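Local coordinates for protein Lys-gingipain W83 (Porphyromonas gingivalis, PDB 4ITC) that cleaves proteins after lysine as a secreted cysteine protease and, through adhesin domains such as K1, has hemolytic activity in vitro, at residues A[45-50]-A[151-156]. Sequence-based numbering, arbitrary orientation.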
loop_
_atom_site.group_PDB
_atom_site.type_symbol
_atom_site.label_atom_id
_atom_site.label_comp_id
_atom_site.label_asym_id
_atom_site.label_seq_id
_atom_site.Cartn_x
_atom_site.Cartn_y
_atom_site.Cartn_z
ATOM N N VAL A 45 1.410 7.134 -1.861
ATOM C CA VAL A 45 0.962 7.043 -0.488
ATOM C C VAL A 45 1.959 6.211 0.303
ATOM O O VAL A 45 2.704 5.425 -0.246
ATOM C CB VAL A 45 -0.451 6.421 -0.361
ATOM C CG1 VAL A 45 -1.452 7.344 -1.034
ATOM C CG2 VAL A 45 -0.501 5.039 -0.954
ATOM N N TYR A 46 1.959 6.432 1.616
ATOM C CA TYR A 46 2.880 5.721 2.481
ATOM C C TYR A 46 2.282 5.501 3.859
ATOM O O TYR A 46 1.323 6.170 4.278
ATOM C CB TYR A 46 4.206 6.452 2.610
ATOM C CG TYR A 46 4.151 7.717 3.430
ATOM C CD1 TYR A 46 3.677 8.906 2.880
ATOM C CD2 TYR A 46 4.592 7.735 4.726
ATOM C CE1 TYR A 46 3.664 10.056 3.609
ATOM C CE2 TYR A 46 4.577 8.896 5.486
ATOM C CZ TYR A 46 4.098 10.063 4.920
ATOM O OH TYR A 46 4.082 11.242 5.674
ATOM N N SER A 47 2.825 4.498 4.553
ATOM C CA SER A 47 2.421 4.167 5.894
ATOM C C SER A 47 3.674 3.864 6.708
ATOM O O SER A 47 4.638 3.262 6.223
ATOM C CB SER A 47 1.478 2.976 5.871
ATOM O OG SER A 47 1.114 2.554 7.160
ATOM N N GLU A 48 3.667 4.317 7.970
ATOM C CA GLU A 48 4.835 4.336 8.844
ATOM C C GLU A 48 4.878 3.178 9.838
ATOM O O GLU A 48 3.912 2.938 10.591
ATOM C CB GLU A 48 4.812 5.633 9.656
ATOM C CG GLU A 48 4.886 6.886 8.806
ATOM C CD GLU A 48 4.348 8.101 9.527
ATOM O OE1 GLU A 48 5.171 9.049 9.704
ATOM O OE2 GLU A 48 3.155 8.105 9.954
ATOM N N SER A 49 6.044 2.525 9.939
ATOM C CA SER A 49 6.367 1.703 11.104
ATOM C C SER A 49 7.325 2.368 12.084
ATOM O O SER A 49 7.607 1.798 13.148
ATOM C CB SER A 49 6.927 0.346 10.653
ATOM O OG SER A 49 8.232 0.467 10.193
ATOM N N PHE A 50 7.807 3.559 11.724
ATOM C CA PHE A 50 8.637 4.417 12.570
ATOM C C PHE A 50 8.370 5.825 12.077
ATOM O O PHE A 50 8.399 6.066 10.874
ATOM C CB PHE A 50 10.111 4.069 12.377
ATOM C CG PHE A 50 11.067 4.901 13.230
ATOM C CD1 PHE A 50 11.541 6.101 12.757
ATOM C CD2 PHE A 50 11.391 4.499 14.509
ATOM C CE1 PHE A 50 12.398 6.880 13.525
ATOM C CE2 PHE A 50 12.245 5.266 15.292
ATOM C CZ PHE A 50 12.737 6.445 14.787
ATOM N N PHE A 151 -5.407 -2.536 0.981
ATOM C CA PHE A 151 -3.963 -2.630 1.240
ATOM C C PHE A 151 -3.738 -2.427 2.725
ATOM O O PHE A 151 -4.131 -1.376 3.271
ATOM C CB PHE A 151 -3.226 -1.534 0.461
ATOM C CG PHE A 151 -3.432 -1.603 -1.048
ATOM C CD1 PHE A 151 -4.499 -0.971 -1.643
ATOM C CD2 PHE A 151 -2.590 -2.370 -1.829
ATOM C CE1 PHE A 151 -4.721 -1.049 -3.006
ATOM C CE2 PHE A 151 -2.790 -2.424 -3.205
ATOM C CZ PHE A 151 -3.842 -1.788 -3.787
ATOM N N ARG A 152 -3.143 -3.412 3.390
ATOM C CA ARG A 152 -3.031 -3.410 4.826
ATOM C C ARG A 152 -1.573 -3.450 5.225
ATOM O O ARG A 152 -0.839 -4.365 4.855
ATOM C CB ARG A 152 -3.712 -4.641 5.408
ATOM C CG ARG A 152 -3.832 -4.679 6.921
ATOM C CD ARG A 152 -4.397 -6.029 7.370
ATOM N NE ARG A 152 -4.472 -6.085 8.821
ATOM C CZ ARG A 152 -4.703 -7.170 9.510
ATOM N NH1 ARG A 152 -4.839 -8.340 8.904
ATOM N NH2 ARG A 152 -4.776 -7.074 10.833
ATOM N N HIS A 153 -1.138 -2.447 5.979
ATOM C CA HIS A 153 0.217 -2.405 6.582
ATOM C C HIS A 153 0.101 -2.837 8.011
ATOM O O HIS A 153 -0.543 -2.165 8.787
ATOM C CB HIS A 153 0.764 -0.989 6.497
ATOM C CG HIS A 153 2.160 -0.844 6.989
ATOM N ND1 HIS A 153 2.668 0.362 7.434
ATOM C CD2 HIS A 153 3.194 -1.704 6.974
ATOM C CE1 HIS A 153 3.948 0.216 7.722
ATOM N NE2 HIS A 153 4.288 -1.037 7.460
ATOM N N PHE A 154 0.684 -3.992 8.337
ATOM C CA PHE A 154 0.431 -4.627 9.642
ATOM C C PHE A 154 1.551 -5.591 9.934
ATOM O O PHE A 154 2.365 -5.858 9.062
ATOM C CB PHE A 154 -0.959 -5.337 9.716
ATOM C CG PHE A 154 -1.036 -6.640 8.946
ATOM C CD1 PHE A 154 -0.840 -6.681 7.570
ATOM C CD2 PHE A 154 -1.294 -7.817 9.598
ATOM C CE1 PHE A 154 -0.894 -7.860 6.878
ATOM C CE2 PHE A 154 -1.362 -9.015 8.897
ATOM C CZ PHE A 154 -1.127 -9.034 7.545
ATOM N N GLN A 155 1.588 -6.117 11.161
ATOM C CA GLN A 155 2.689 -7.040 11.580
ATOM C C GLN A 155 4.044 -6.468 11.171
ATOM O O GLN A 155 4.925 -7.174 10.630
ATOM C CB GLN A 155 2.487 -8.458 11.044
ATOM C CG GLN A 155 1.369 -9.149 11.796
ATOM C CD GLN A 155 0.975 -10.498 11.221
ATOM O OE1 GLN A 155 1.674 -11.077 10.391
ATOM N NE2 GLN A 155 -0.148 -10.998 11.674
ATOM N N SER A 156 4.159 -5.150 11.380
ATOM C CA SER A 156 5.332 -4.376 11.023
ATOM C C SER A 156 5.677 -3.486 12.200
ATOM O O SER A 156 4.800 -2.953 12.905
ATOM C CB SER A 156 5.073 -3.478 9.798
ATOM O OG SER A 156 4.799 -4.258 8.643
#
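H153 reaches from one sheet of the K1 adhesin domain to S47 on the other, and their side chains make a polar bridge across the interior of this β-sandwich. Strand 43-48 belongs to the sheet that also holds strand 161-171, while strand 148-153 lies between 62-65 and 92-98 in the facing one. CG of H153, anti to the backbone N (chi1 -176°), is carried toward the other strand, and the ring beyond it meets S47. S47 OG lies 2.7 Å from ND1 of H153, in the ring plane at its edge; either partner could be the donor. A small hydroxyl suits this buried place because it can bond to more than one neighbour: N62, a calcium ligand, reaches the same oxygen with ND2, so S47 is a second-shell link between the histidine and the metal site.

The far nitrogen of the ring, NE2, bonds to OE1 of E91. Gripped at both nitrogens, the imidazole is fixed in rotation, and the nearby carboxylate would be expected to polarise it. Between the nitrogens, CE1 meets S49 N at 3.8 Å near the ring plane, at its edge, while S47 O, 3.5 Å from CE1, lies off the plane.

S49 closes the end of the contact. Its CB lies 4.2 Å from H153 CE1 and 4.3 Å from S156 CB, van der Waals distances; with a side chain as small as serine on each side, the two loops can come this close. E48, facing away from the histidine, turns to the K29 ammonium in a salt bridge. At chi1 75°, S49 OG sits between its own N and carbonyl carbon, where it bonds to M159 N and to OE2 of E91, the carboxylate whose OE1 holds H153 NE2.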